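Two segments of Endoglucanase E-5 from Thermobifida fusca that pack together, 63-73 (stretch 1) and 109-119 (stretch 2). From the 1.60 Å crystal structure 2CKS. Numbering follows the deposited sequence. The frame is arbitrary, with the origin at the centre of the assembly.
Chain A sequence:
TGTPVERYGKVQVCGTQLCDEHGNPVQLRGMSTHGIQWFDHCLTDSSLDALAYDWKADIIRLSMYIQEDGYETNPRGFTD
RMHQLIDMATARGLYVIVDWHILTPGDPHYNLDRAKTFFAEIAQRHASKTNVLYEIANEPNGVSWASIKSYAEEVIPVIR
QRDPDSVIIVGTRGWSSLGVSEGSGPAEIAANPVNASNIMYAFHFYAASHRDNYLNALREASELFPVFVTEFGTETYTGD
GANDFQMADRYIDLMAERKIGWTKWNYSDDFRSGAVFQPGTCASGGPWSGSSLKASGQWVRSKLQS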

# COMPACT_ATOMS: atom_id res chain seq x y z
N SER A 63 -4.56 -3.95 -4.53
CA SER A 63 -3.42 -4.79 -4.84
C SER A 63 -3.72 -5.65 -6.05
O SER A 63 -4.56 -6.54 -5.99
CB SER A 63 -3.03 -5.65 -3.64
OG SER A 63 -2.56 -4.83 -2.57
N MET A 64 -3.05 -5.35 -7.14
CA MET A 64 -3.21 -6.10 -8.38
C MET A 64 -1.92 -6.85 -8.70
O MET A 64 -0.94 -6.27 -9.16
CB MET A 64 -3.54 -5.15 -9.53
CG MET A 64 -3.81 -5.85 -10.86
SD MET A 64 -4.19 -4.69 -12.17
CE MET A 64 -2.54 -4.02 -12.48
N TYR A 65 -1.92 -8.15 -8.44
CA TYR A 65 -0.83 -9.02 -8.85
C TYR A 65 -0.76 -9.02 -10.38
O TYR A 65 -1.75 -8.81 -11.06
CB TYR A 65 -1.06 -10.45 -8.40
CG TYR A 65 -0.79 -10.76 -6.95
CD1 TYR A 65 -1.58 -10.23 -5.94
CD2 TYR A 65 0.24 -11.62 -6.59
CE1 TYR A 65 -1.37 -10.54 -4.61
CE2 TYR A 65 0.47 -11.94 -5.25
CZ TYR A 65 -0.34 -11.40 -4.28
OH TYR A 65 -0.13 -11.70 -2.95
N ILE A 66 0.45 -9.24 -10.89
CA ILE A 66 0.68 -9.25 -12.33
C ILE A 66 0.82 -10.70 -12.81
O ILE A 66 0.12 -11.12 -13.72
CB ILE A 66 1.93 -8.41 -12.68
CG1 ILE A 66 1.94 -7.08 -11.90
CG2 ILE A 66 2.01 -8.19 -14.20
CD1 ILE A 66 0.73 -6.22 -12.09
N GLN A 67 1.71 -11.43 -12.16
CA GLN A 67 1.79 -12.88 -12.29
C GLN A 67 0.79 -13.51 -11.31
O GLN A 67 -0.12 -12.83 -10.84
CB GLN A 67 3.23 -13.34 -12.08
CG GLN A 67 4.12 -13.07 -13.30
CD GLN A 67 4.41 -11.59 -13.54
OE1 GLN A 67 4.88 -10.89 -12.64
NE2 GLN A 67 4.15 -11.12 -14.75
N GLU A 68 0.91 -14.81 -11.04
CA GLU A 68 0.04 -15.51 -10.09
C GLU A 68 -1.45 -15.33 -10.45
O GLU A 68 -2.29 -15.06 -9.60
CB GLU A 68 0.36 -15.09 -8.65
CG GLU A 68 1.83 -15.29 -8.31
CD GLU A 68 2.19 -14.98 -6.88
OE1 GLU A 68 1.60 -15.58 -5.95
OE2 GLU A 68 3.09 -14.12 -6.67
N ASP A 69 -1.73 -15.48 -11.74
CA ASP A 69 -3.09 -15.42 -12.30
C ASP A 69 -3.69 -14.01 -12.31
O ASP A 69 -4.90 -13.85 -12.45
CB ASP A 69 -4.03 -16.41 -11.59
CG ASP A 69 -3.58 -17.85 -11.76
OD1 ASP A 69 -3.54 -18.58 -10.75
OD2 ASP A 69 -3.24 -18.32 -12.86
N GLY A 70 -2.82 -13.01 -12.21
CA GLY A 70 -3.23 -11.63 -12.17
C GLY A 70 -3.27 -10.96 -13.53
O GLY A 70 -3.67 -11.56 -14.53
N TYR A 71 -2.85 -9.70 -13.57
CA TYR A 71 -3.00 -8.83 -14.72
C TYR A 71 -2.61 -9.46 -16.05
O TYR A 71 -3.33 -9.30 -17.03
CB TYR A 71 -2.19 -7.55 -14.47
CG TYR A 71 -2.12 -6.56 -15.62
CD1 TYR A 71 -2.99 -5.49 -15.69
CD2 TYR A 71 -1.16 -6.70 -16.61
CE1 TYR A 71 -2.92 -4.57 -16.76
CE2 TYR A 71 -1.08 -5.79 -17.66
CZ TYR A 71 -1.94 -4.74 -17.73
OH TYR A 71 -1.83 -3.85 -18.79
N GLU A 72 -1.49 -10.18 -16.09
CA GLU A 72 -0.99 -10.74 -17.35
C GLU A 72 -1.98 -11.66 -18.04
O GLU A 72 -1.92 -11.83 -19.26
CB GLU A 72 0.35 -11.45 -17.14
CG GLU A 72 0.25 -12.82 -16.50
CD GLU A 72 1.60 -13.46 -16.25
OE1 GLU A 72 2.63 -12.95 -16.76
OE2 GLU A 72 1.62 -14.49 -15.53
N THR A 73 -2.87 -12.28 -17.26
CA THR A 73 -3.87 -13.20 -17.81
C THR A 73 -5.04 -12.50 -18.51
O THR A 73 -5.73 -13.13 -19.32
CB THR A 73 -4.44 -14.17 -16.73
OG1 THR A 73 -5.17 -13.43 -15.74
CG2 THR A 73 -3.35 -14.86 -15.96
N HIS A 109 11.76 -4.76 -13.45
CA HIS A 109 11.90 -4.60 -14.89
C HIS A 109 11.22 -5.72 -15.70
O HIS A 109 10.83 -5.50 -16.85
CB HIS A 109 13.38 -4.49 -15.29
CG HIS A 109 13.59 -3.71 -16.55
ND1 HIS A 109 13.20 -4.17 -17.79
CD2 HIS A 109 14.16 -2.50 -16.76
CE1 HIS A 109 13.50 -3.28 -18.70
NE2 HIS A 109 14.09 -2.25 -18.11
N TYR A 110 11.06 -6.90 -15.11
CA TYR A 110 10.31 -7.98 -15.75
C TYR A 110 8.92 -7.53 -16.23
O TYR A 110 8.41 -8.04 -17.23
CB TYR A 110 10.18 -9.15 -14.78
CG TYR A 110 9.59 -10.39 -15.38
CD1 TYR A 110 10.40 -11.34 -16.00
CD2 TYR A 110 8.22 -10.62 -15.35
CE1 TYR A 110 9.87 -12.47 -16.56
CE2 TYR A 110 7.67 -11.76 -15.92
CZ TYR A 110 8.50 -12.68 -16.52
OH TYR A 110 7.96 -13.82 -17.09
N ASN A 111 8.32 -6.59 -15.50
CA ASN A 111 6.98 -6.12 -15.79
C ASN A 111 6.93 -4.65 -16.24
O ASN A 111 5.86 -4.05 -16.23
CB ASN A 111 6.11 -6.32 -14.55
CG ASN A 111 5.73 -7.76 -14.34
OD1 ASN A 111 5.13 -8.37 -15.22
ND2 ASN A 111 6.13 -8.33 -13.21
N LEU A 112 8.06 -4.11 -16.66
CA LEU A 112 8.15 -2.69 -17.01
C LEU A 112 7.25 -2.30 -18.19
O LEU A 112 6.54 -1.30 -18.12
CB LEU A 112 9.59 -2.30 -17.34
CG LEU A 112 9.76 -0.86 -17.85
CD1 LEU A 112 9.31 0.14 -16.81
CD2 LEU A 112 11.19 -0.60 -18.26
N ASP A 113 7.30 -3.07 -19.27
CA ASP A 113 6.53 -2.75 -20.47
C ASP A 113 5.03 -2.73 -20.15
O ASP A 113 4.33 -1.79 -20.53
CB ASP A 113 6.83 -3.75 -21.59
CG ASP A 113 6.32 -3.30 -22.95
OD1 ASP A 113 6.40 -2.09 -23.26
OD2 ASP A 113 5.85 -4.10 -23.79
N ARG A 114 4.56 -3.73 -19.40
CA ARG A 114 3.18 -3.78 -18.92
C ARG A 114 2.86 -2.61 -18.00
O ARG A 114 1.77 -2.05 -18.08
CB ARG A 114 2.91 -5.06 -18.13
CG ARG A 114 2.56 -6.25 -18.96
CD ARG A 114 2.28 -7.47 -18.12
NE ARG A 114 3.53 -8.09 -17.70
CZ ARG A 114 4.15 -9.04 -18.37
NH1 ARG A 114 3.64 -9.51 -19.50
NH2 ARG A 114 5.30 -9.53 -17.90
N ALA A 115 3.79 -2.28 -17.12
CA ALA A 115 3.58 -1.22 -16.13
C ALA A 115 3.38 0.12 -16.82
O ALA A 115 2.51 0.90 -16.44
CB ALA A 115 4.74 -1.15 -15.16
N LYS A 116 4.16 0.38 -17.86
CA LYS A 116 4.03 1.62 -18.60
C LYS A 116 2.66 1.70 -19.26
O LYS A 116 2.02 2.73 -19.24
CB LYS A 116 5.11 1.76 -19.67
CG LYS A 116 6.50 1.99 -19.14
CD LYS A 116 7.46 2.23 -20.30
CE LYS A 116 8.85 2.56 -19.84
NZ LYS A 116 9.74 2.82 -21.02
N THR A 117 2.20 0.59 -19.84
CA THR A 117 0.89 0.56 -20.47
C THR A 117 -0.24 0.78 -19.47
O THR A 117 -1.13 1.59 -19.69
CB THR A 117 0.70 -0.77 -21.19
OG1 THR A 117 1.65 -0.85 -22.26
CG2 THR A 117 -0.66 -0.88 -21.88
N PHE A 118 -0.17 0.08 -18.35
CA PHE A 118 -1.20 0.16 -17.33
C PHE A 118 -1.23 1.55 -16.70
O PHE A 118 -2.28 2.17 -16.62
CB PHE A 118 -0.99 -0.92 -16.26
CG PHE A 118 -1.87 -0.78 -15.05
CD1 PHE A 118 -3.21 -1.16 -15.08
CD2 PHE A 118 -1.36 -0.28 -13.85
CE1 PHE A 118 -4.00 -1.02 -13.95
CE2 PHE A 118 -2.15 -0.15 -12.74
CZ PHE A 118 -3.45 -0.52 -12.78
N PHE A 119 -0.08 2.03 -16.24
CA PHE A 119 -0.02 3.32 -15.56
C PHE A 119 -0.34 4.49 -16.49
O PHE A 119 -0.94 5.46 -16.05
CB PHE A 119 1.32 3.51 -14.83
CG PHE A 119 1.38 2.79 -13.50
CD1 PHE A 119 0.54 3.16 -12.46
CD2 PHE A 119 2.28 1.75 -13.29
CE1 PHE A 119 0.58 2.50 -11.25
CE2 PHE A 119 2.33 1.10 -12.07
CZ PHE A 119 1.49 1.48 -11.05
O HOH W 1 4.93 -13.95 -16.85

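The contact joins strand residue Met64, the loop and turn that follow, and the short 3-10 segment after them to the beginning of a helix and the residues just before it, burying 402 Å² in all, and it divides into a polar part and an apolar part. Met64, Ile66, Tyr71, Asn111 and Phe118 are buried.

The polar part is a pair of facing amides. Asn111 ND2 donates to Gln67 OE1 at 2.9 Å, and Gln67 NE2 donates back to Asn111 OD1 at 3.0 Å, both nearly straight. A carboxamide carries donor and acceptor side by side, so two of them can close a ring of two bonds. Gln67 leaves its backbone sideways, and its m, p rotamer brings its end nearer, to Asn111, whose CA-to-CB bond points toward stretch 1. The methyl Ile66 CG2 lies against Asn111 OD1 at 3.3 Å and near Arg114 NE at 3.8 Å.

Each amide is also held from its own side. Gln67 NE2 spends its second hydrogen on Glu72 OE1 at 3.1 Å. Asn111 OD1 takes Arg114 NE at 3.0 Å and Arg114 NH2 at 2.9 Å, so one oxygen accepts three N-H groups. The rule to read here is that each amide is also hydrogen-bonded within its own segment. Glu72 and Arg114 add charge attraction without a salt bridge: Glu72 OE1 lies 4.5 Å from Arg114 NH2, over the guanidinium face, where no N-H points at it. A water donates to Glu72 OE1 at 2.5 Å and lies 3.0 Å from Tyr110 OH; both residues are exposed, which suits their polar groups.

The apolar part centres on Phe118, one helical turn beyond Arg114. Met64 runs t, t and then turns at chi3 (p), and its CE lies over the ring face, 3.7 Å from the centroid of Phe118, a CH-pi contact suited to a slim, flexible side chain. Tyr71 meets the same ring obliquely, CE1 to Phe118 CD1 at 3.8 Å, while its edge receives the aliphatic Arg114 CD, 3.8 Å from Tyr71 CE2.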